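Local coordinates for transcriptional regulator, BadM/Rrf2 family (Thermincola potens, PDB 4CIC), which probably binds DNA through a winged helix-turn-helix domain as a transcriptional regulator of iron-sulfur cluster biogenesis, at residues D20-F25 against R73-I78; V30-I35 against G67-A72. The protein carries 3 engineered substitutions. All coordinates share one frame; numbering follows the deposited sequence.

Overall arrangement
Both contacts tie strand 68-71 and the loop that follows it back onto the first helices of the domain, and their centres lie about 12 Å apart. Along the chain contact 2 is nested inside the loop closed by contact 1: helix 9-23 ends in contact 1, segment 30-35 opens helix 32-39 in contact 2, and the chain returns through strand 68-71 before passing straight into segment 73-78. Leu-71 links the two, since its CD1 packs on Ala-22 and its carbonyl O lies by the ring of Phe-25. Contact 2 is a surface contact and contact 1 is partly buried nearer the chain centre. Together they set the two-stranded wing, 59-62 and 68-71, against the helices of a winged helix-turn-helix domain.

Contact 1 (D20-F25 against R73-I78); sequences DLAQHF and REPRDI
Phe-25 lays its ring obliquely against Pro-75, with CD2 3.4 Å from CD of Pro-75 and the next ring atom, CE2, 3.6 Å from that CD. The same CE2 lies 3.8 Å from CA of Glu-74 and 3.9 Å from its CG, and further round CZ nears the carbonyl O of Arg-73. The aromatic ring is thus spread over three consecutive residues. CG of Phe-25 stands anti to the backbone N (chi1 -173°), directed at the 73-78 loop. Ala-22 adds a smaller touch, its CB meeting CG of Pro-75 at 4.1 Å, where a methyl suits the close approach of helix and loop. Proline fits here because its compact ring offers CD to Phe-25 and CG to both Phe-25 and Ala-22.

Bonds within each segment back the contact. Arg-73 grips the carbonyl O of Asp-77 side-on through NE and NH2, both at 3.0 Å, with that oxygen in the guanidinium plane, bracing the turn around Pro-75. Glu-74 OE1 pairs with NE of Arg-76 in a salt bridge of 2.7 Å. In segment 20-25, His-24 ND1 gives a nearly straight bond (172°) to the carbonyl O of Asp-20. Beyond, Pro-75 touches Leu-133 of helix 133-143, and Ala-22 and Phe-25 rest on Leu-71, placing the end of helix 9-23 beside strand 68-71 and the loop leading to helix 80-87.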
ATOM      1  N   ASP A  20      17.436  -1.752 -13.808  1.00 17.57           N
ATOM      2  CA  ASP A  20      18.171  -1.928 -15.073  1.00 18.76           C
ATOM      3  C   ASP A  20      19.575  -1.343 -14.934  1.00 18.66           C
ATOM      4  O   ASP A  20      20.582  -1.977 -15.339  1.00 20.41           O
ATOM      5  CB  ASP A  20      17.394  -1.282 -16.228  1.00 22.44           C
ATOM      6  CG  ASP A  20      18.056  -1.508 -17.593  1.00 24.70           C
ATOM      7  OD1 ASP A  20      19.116  -0.904 -17.856  1.00 26.58           O
ATOM      8  OD2 ASP A  20      17.495  -2.288 -18.404  1.00 31.73           O
ATOM      9  N   LEU A  21      19.687  -0.147 -14.360  1.00 18.00           N
ATOM     10  CA  LEU A  21      21.026   0.391 -14.088  1.00 21.06           C
ATOM     11  C   LEU A  21      21.860  -0.501 -13.156  1.00 20.54           C
ATOM     12  O   LEU A  21      23.066  -0.680 -13.363  1.00 20.05           O
ATOM     13  CB  LEU A  21      20.934   1.813 -13.528  1.00 16.56           C
ATOM     14  CG  LEU A  21      20.413   2.858 -14.513  1.00 17.05           C
ATOM     15  CD1 LEU A  21      20.114   4.169 -13.793  1.00 23.35           C
ATOM     16  CD2 LEU A  21      21.518   3.100 -15.568  1.00 17.87           C
ATOM     17  N   ALA A  22      21.228  -1.088 -12.140  1.00 17.48           N
ATOM     18  CA  ALA A  22      21.946  -2.017 -11.256  1.00 19.39           C
ATOM     19  C   ALA A  22      22.508  -3.213 -12.024  1.00 21.09           C
ATOM     20  O   ALA A  22      23.643  -3.668 -11.767  1.00 20.91           O
ATOM     21  CB  ALA A  22      21.025  -2.501 -10.095  1.00 18.02           C
ATOM     22  N   GLN A  23      21.714  -3.722 -12.966  1.00 19.47           N
ATOM     23  CA  GLN A  23      22.118  -4.863 -13.800  1.00 17.41           C
ATOM     24  C   GLN A  23      23.281  -4.530 -14.704  1.00 20.27           C
ATOM     25  O   GLN A  23      23.970  -5.430 -15.166  1.00 24.64           O
ATOM     26  CB  GLN A  23      20.959  -5.345 -14.673  1.00 20.41           C
ATOM     27  CG  GLN A  23      19.891  -6.043 -13.822  1.00 21.97           C
ATOM     28  CD  GLN A  23      18.744  -6.611 -14.654  1.00 37.21           C
ATOM     29  OE1 GLN A  23      17.971  -5.867 -15.263  1.00 36.08           O
ATOM     30  NE2 GLN A  23      18.622  -7.934 -14.666  1.00 34.96           N
ATOM     31  N   HIS A  24      23.497  -3.244 -14.955  1.00 18.64           N
ATOM     32  CA  HIS A  24      24.604  -2.843 -15.833  1.00 21.19           C
ATOM     33  C   HIS A  24      25.727  -2.107 -15.111  1.00 22.35           C
ATOM     34  O   HIS A  24      26.644  -1.581 -15.752  1.00 23.70           O
ATOM     35  CB  HIS A  24      24.063  -1.978 -16.977  1.00 23.33           C
ATOM     36  CG  HIS A  24      23.162  -2.727 -17.908  1.00 24.57           C
ATOM     37  ND1 HIS A  24      21.818  -2.886 -17.678  1.00 25.96           N
ATOM     38  CD2 HIS A  24      23.428  -3.374 -19.073  1.00 24.13           C
ATOM     39  CE1 HIS A  24      21.284  -3.600 -18.657  1.00 31.62           C
ATOM     40  NE2 HIS A  24      22.242  -3.907 -19.513  1.00 28.43           N
ATOM     41  N   PHE A  25      25.676  -2.082 -13.782  1.00 19.30           N
ATOM     42  CA  PHE A  25      26.580  -1.261 -12.979  1.00 19.55           C
ATOM     43  C   PHE A  25      28.045  -1.603 -13.228  1.00 23.19           C
ATOM     44  O   PHE A  25      28.860  -0.713 -13.399  1.00 21.92           O
ATOM     45  CB  PHE A  25      26.231  -1.416 -11.499  1.00 22.36           C
ATOM     46  CG  PHE A  25      26.993  -0.492 -10.568  1.00 20.90           C
ATOM     47  CD1 PHE A  25      27.045   0.872 -10.800  1.00 25.35           C
ATOM     48  CD2 PHE A  25      27.603  -1.000  -9.437  1.00 23.14           C
ATOM     49  CE1 PHE A  25      27.737   1.713  -9.924  1.00 27.10           C
ATOM     50  CE2 PHE A  25      28.268  -0.173  -8.535  1.00 20.65           C
ATOM     51  CZ  PHE A  25      28.340   1.187  -8.785  1.00 24.21           C
ATOM     52  N   ARG A  73      25.468   5.388  -6.589  1.00 30.97           N
ATOM     53  CA  ARG A  73      25.836   4.625  -5.390  1.00 31.05           C
ATOM     54  C   ARG A  73      25.800   3.149  -5.771  1.00 25.40           C
ATOM     55  O   ARG A  73      25.128   2.779  -6.733  1.00 25.32           O
ATOM     56  CB  ARG A  73      24.825   4.849  -4.256  1.00 32.51           C
ATOM     57  CG  ARG A  73      24.627   6.288  -3.862  1.00 39.57           C
ATOM     58  CD  ARG A  73      24.362   6.404  -2.371  1.00 38.86           C
ATOM     59  NE  ARG A  73      23.121   5.751  -1.935  1.00 39.57           N
ATOM     60  CZ  ARG A  73      21.941   6.360  -1.860  1.00 42.80           C
ATOM     61  NH1 ARG A  73      21.835   7.633  -2.219  1.00 46.03           N
ATOM     62  NH2 ARG A  73      20.867   5.699  -1.430  1.00 33.32           N
ATOM     63  N   GLU A  74      26.492   2.309  -5.007  1.00 23.69           N
ATOM     64  CA  GLU A  74      26.516   0.869  -5.287  1.00 19.77           C
ATOM     65  C   GLU A  74      25.132   0.320  -4.984  1.00 23.14           C
ATOM     66  O   GLU A  74      24.457   0.855  -4.125  1.00 24.18           O
ATOM     67  CB  GLU A  74      27.540   0.164  -4.401  1.00 22.49           C
ATOM     68  CG  GLU A  74      29.017   0.473  -4.772  1.00 22.17           C
ATOM     69  CD  GLU A  74      30.014  -0.016  -3.728  1.00 36.59           C
ATOM     70  OE1 GLU A  74      29.907  -1.175  -3.280  1.00 35.35           O
ATOM     71  OE2 GLU A  74      30.910   0.767  -3.355  1.00 44.52           O
ATOM     72  N   PRO A  75      24.707  -0.732  -5.697  1.00 20.28           N
ATOM     73  CA  PRO A  75      23.359  -1.255  -5.455  1.00 15.87           C
ATOM     74  C   PRO A  75      23.110  -1.647  -3.999  1.00 18.96           C
ATOM     75  O   PRO A  75      21.957  -1.494  -3.523  1.00 19.62           O
ATOM     76  CB  PRO A  75      23.276  -2.479  -6.382  1.00 20.02           C
ATOM     77  CG  PRO A  75      24.250  -2.113  -7.553  1.00 19.10           C
ATOM     78  CD  PRO A  75      25.352  -1.344  -6.876  1.00 21.35           C
ATOM     79  N   ARG A  76      24.129  -2.106  -3.288  1.00 20.11           N
ATOM     80  CA  ARG A  76      23.950  -2.501  -1.882  1.00 21.29           C
ATOM     81  C   ARG A  76      23.633  -1.309  -0.972  1.00 26.62           C
ATOM     82  O   ARG A  76      23.131  -1.492   0.145  1.00 26.00           O
ATOM     83  CB  ARG A  76      25.179  -3.249  -1.358  1.00 20.49           C
ATOM     84  CG  ARG A  76      26.424  -2.384  -1.294  1.00 22.42           C
ATOM     85  CD  ARG A  76      27.704  -3.214  -1.110  1.00 24.03           C
ATOM     86  NE  ARG A  76      28.847  -2.305  -1.022  1.00 33.39           N
ATOM     87  CZ  ARG A  76      29.360  -1.870   0.124  1.00 38.96           C
ATOM     88  NH1 ARG A  76      28.854  -2.290   1.276  1.00 41.74           N
ATOM     89  NH2 ARG A  76      30.382  -1.028   0.119  1.00 40.25           N
ATOM     90  N   ASP A  77      23.925  -0.101  -1.452  1.00 22.70           N
ATOM     91  CA  ASP A  77      23.661   1.129  -0.695  1.00 23.54           C
ATOM     92  C   ASP A  77      22.418   1.878  -1.194  1.00 23.39           C
ATOM     93  O   ASP A  77      22.234   3.051  -0.874  1.00 27.76           O
ATOM     94  CB  ASP A  77      24.870   2.065  -0.755  1.00 26.39           C
ATOM     95  CG  ASP A  77      26.097   1.478  -0.053  1.00 46.31           C
ATOM     96  OD1 ASP A  77      25.923   0.834   1.011  1.00 40.16           O
ATOM     97  OD2 ASP A  77      27.230   1.650  -0.559  1.00 50.59           O
ATOM     98  N   ILE A  78      21.592   1.222  -2.001  1.00 19.72           N
ATOM     99  CA  ILE A  78      20.337   1.842  -2.431  1.00 19.08           C
ATOM    100  C   ILE A  78      19.176   0.941  -2.043  1.00 23.80           C
ATOM    101  O   ILE A  78      18.997  -0.125  -2.632  1.00 20.85           O
ATOM    102  CB  ILE A  78      20.312   2.101  -3.973  1.00 18.78           C
ATOM    103  CG1 ILE A  78      21.478   3.000  -4.368  1.00 18.64           C
ATOM    104  CG2 ILE A  78      18.971   2.747  -4.373  1.00 19.67           C
ATOM    105  CD1 ILE A  78      21.670   3.147  -5.875  1.00 23.63           C
TER

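Contact 2 (V30-I35 against G67-A72)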
ATOM      1  N   VAL A  30      25.055   3.126 -19.620  1.00 20.68           N
ATOM      2  CA  VAL A  30      24.163   2.747 -20.703  1.00 22.41           C
ATOM      3  C   VAL A  30      23.292   3.934 -21.090  1.00 30.13           C
ATOM      4  O   VAL A  30      23.102   4.863 -20.308  1.00 27.33           O
ATOM      5  CB  VAL A  30      23.284   1.540 -20.331  1.00 23.01           C
ATOM      6  CG1 VAL A  30      24.156   0.307 -20.110  1.00 27.51           C
ATOM      7  CG2 VAL A  30      22.453   1.851 -19.076  1.00 24.84           C
ATOM      8  N   SER A  31      22.772   3.912 -22.307  1.00 27.01           N
ATOM      9  CA  SER A  31      21.947   5.009 -22.774  1.00 27.87           C
ATOM     10  C   SER A  31      20.532   4.889 -22.223  1.00 29.08           C
ATOM     11  O   SER A  31      20.066   3.787 -21.913  1.00 30.90           O
ATOM     12  CB  SER A  31      21.894   5.019 -24.297  1.00 34.72           C
ATOM     13  OG  SER A  31      21.225   3.870 -24.781  1.00 32.92           O
ATOM     14  N   LEU A  32      19.835   6.015 -22.113  1.00 33.80           N
ATOM     15  CA  LEU A  32      18.435   5.969 -21.707  1.00 38.92           C
ATOM     16  C   LEU A  32      17.597   5.185 -22.710  1.00 26.86           C
ATOM     17  O   LEU A  32      16.693   4.452 -22.326  1.00 25.15           O
ATOM     18  CB  LEU A  32      17.857   7.371 -21.501  1.00 41.35           C
ATOM     19  CG  LEU A  32      18.331   8.058 -20.221  1.00 48.20           C
ATOM     20  CD1 LEU A  32      17.414   9.217 -19.855  1.00 49.33           C
ATOM     21  CD2 LEU A  32      18.423   7.052 -19.076  1.00 46.72           C
ATOM     22  N   LYS A  33      17.901   5.334 -23.995  1.00 27.66           N
ATOM     23  CA  LYS A  33      17.178   4.581 -25.019  1.00 25.31           C
ATOM     24  C   LYS A  33      17.258   3.076 -24.769  1.00 26.42           C
ATOM     25  O   LYS A  33      16.263   2.362 -24.928  1.00 27.46           O
ATOM     26  CB  LYS A  33      17.707   4.900 -26.418  1.00 38.92           C
ATOM     27  CG  LYS A  33      17.034   4.084 -27.508  1.00 47.65           C
ATOM     28  CD  LYS A  33      17.709   4.276 -28.858  1.00 54.38           C
ATOM     29  CE  LYS A  33      17.105   3.347 -29.904  1.00 61.09           C
ATOM     30  NZ  LYS A  33      17.721   3.540 -31.246  1.00 67.06           N
ATOM     31  N   SER A  34      18.438   2.595 -24.375  1.00 26.54           N
ATOM     32  CA  SER A  34      18.610   1.167 -24.124  1.00 27.75           C
ATOM     33  C   SER A  34      17.790   0.703 -22.924  1.00 27.46           C
ATOM     34  O   SER A  34      17.250  -0.406 -22.926  1.00 26.11           O
ATOM     35  CB  SER A  34      20.091   0.795 -23.951  1.00 24.82           C
ATOM     36  OG  SER A  34      20.605   1.225 -22.690  1.00 27.22           O
ATOM     37  N   ILE A  35      17.699   1.549 -21.903  1.00 24.76           N
ATOM     38  CA  ILE A  35      16.878   1.224 -20.727  1.00 23.53           C
ATOM     39  C   ILE A  35      15.413   1.138 -21.129  1.00 26.48           C
ATOM     40  O   ILE A  35      14.698   0.189 -20.773  1.00 25.74           O
ATOM     41  CB  ILE A  35      17.049   2.270 -19.608  1.00 22.88           C
ATOM     42  CG1 ILE A  35      18.469   2.213 -19.030  1.00 23.10           C
ATOM     43  CG2 ILE A  35      16.013   2.033 -18.484  1.00 24.84           C
ATOM     44  CD1 ILE A  35      18.777   3.352 -18.054  1.00 27.31           C
ATOM     45  N   GLY A  67      28.988   6.742 -23.319  1.00 79.70           N
ATOM     46  CA  GLY A  67      28.561   7.685 -22.312  1.00 64.71           C
ATOM     47  C   GLY A  67      27.215   7.163 -21.878  1.00 53.80           C
ATOM     48  O   GLY A  67      26.851   6.034 -22.210  1.00 58.29           O
ATOM     49  N   GLY A  68      26.456   7.972 -21.154  1.00 43.29           N
ATOM     50  CA  GLY A  68      25.166   7.515 -20.694  1.00 37.22           C
ATOM     51  C   GLY A  68      25.054   7.614 -19.193  1.00 32.54           C
ATOM     52  O   GLY A  68      25.684   8.470 -18.580  1.00 37.04           O
ATOM     53  N   TYR A  69      24.253   6.734 -18.600  1.00 26.72           N
ATOM     54  CA  TYR A  69      23.932   6.848 -17.179  1.00 25.92           C
ATOM     55  C   TYR A  69      24.416   5.639 -16.402  1.00 24.55           C
ATOM     56  O   TYR A  69      24.406   4.527 -16.928  1.00 22.70           O
ATOM     57  CB  TYR A  69      22.415   7.003 -16.997  1.00 25.37           C
ATOM     58  CG  TYR A  69      21.933   8.370 -17.437  1.00 33.34           C
ATOM     59  CD1 TYR A  69      21.573   8.614 -18.757  1.00 45.53           C
ATOM     60  CD2 TYR A  69      21.892   9.429 -16.539  1.00 45.57           C
ATOM     61  CE1 TYR A  69      21.159   9.875 -19.162  1.00 47.71           C
ATOM     62  CE2 TYR A  69      21.480  10.686 -16.935  1.00 49.11           C
ATOM     63  CZ  TYR A  69      21.111  10.902 -18.243  1.00 51.02           C
ATOM     64  OH  TYR A  69      20.695  12.157 -18.624  1.00 60.96           O
ATOM     65  N   ILE A  70      24.820   5.865 -15.149  1.00 21.08           N
ATOM     66  CA  ILE A  70      25.178   4.785 -14.221  1.00 21.93           C
ATOM     67  C   ILE A  70      24.617   5.104 -12.844  1.00 26.48           C
ATOM     68  O   ILE A  70      24.307   6.257 -12.557  1.00 23.75           O
ATOM     69  CB  ILE A  70      26.715   4.590 -14.063  1.00 25.37           C
ATOM     70  CG1 ILE A  70      27.389   5.889 -13.625  1.00 23.68           C
ATOM     71  CG2 ILE A  70      27.300   4.135 -15.331  1.00 30.47           C
ATOM     72  CD1 ILE A  70      28.837   5.716 -13.211  1.00 37.77           C
ATOM     73  N   LEU A  71      24.452   4.089 -12.004  1.00 23.16           N
ATOM     74  CA  LEU A  71      24.106   4.359 -10.608  1.00 22.02           C
ATOM     75  C   LEU A  71      25.196   5.218  -9.987  1.00 21.64           C
ATOM     76  O   LEU A  71      26.393   5.054 -10.287  1.00 24.03           O
ATOM     77  CB  LEU A  71      23.993   3.066  -9.804  1.00 19.12           C
ATOM     78  CG  LEU A  71      22.917   2.050 -10.153  1.00 19.93           C
ATOM     79  CD1 LEU A  71      23.074   0.831  -9.262  1.00 19.88           C
ATOM     80  CD2 LEU A  71      21.538   2.653  -9.965  1.00 20.20           C
ATOM     81  N   ALA A  72      24.781   6.124  -9.105  1.00 24.25           N
ATOM     82  CA  ALA A  72      25.710   7.004  -8.398  1.00 25.24           C
ATOM     83  C   ALA A  72      26.124   6.467  -7.020  1.00 26.64           C
ATOM     84  O   ALA A  72      27.008   7.039  -6.367  1.00 28.57           O
ATOM     85  CB  ALA A  72      25.102   8.391  -8.261  1.00 32.26           C
TER
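Tyr-69 and Val-30 face each other as a single antiparallel hydrogen-bonded pair, joined by two backbone bonds: Tyr-69 N to Val-30 O at 2.8 Å and Val-30 N to Tyr-69 O at 3.1 Å. The tyrosine side chain then carries the contact toward the helix. Its CB lies 4.0 Å from Val-30 O, which sits near the ring plane at the edge. With CG anti to the carbonyl carbon (chi1 -72°), the ring starts off beside Leu-32: CG is 4.1 Å from Leu-32 CD2, CD1 is 3.5 Å from that methyl, and CE1 is 3.5 Å from Leu-32 CG, with Leu-32 CD1 a little farther off. The branched leucine thus presents its CG and both methyls obliquely to the CD1-CE1 part of the ring, an apolar match that extends onto Ile-50 of helix 43-55, which both residues touch.

Gly-68 suits its place twice over. Its backbone angles (phi 123°, psi -151°) call for glycine, and its CA approaches Val-30 O to 3.4 Å in a CA-H...O contact, where a CB would clash. Ser-31 is the N-cap of helix 32-39, its OG accepting from Ser-34 N, while Ser-34 OG donates to the Ser-31 carbonyl O. Strand 68-71, paired with strand 59-62, therefore has Val-30 bridged to its other edge just before a helix begins, an arrangement consistent with the winged helix-turn-helix fold of Rrf2-family regulators.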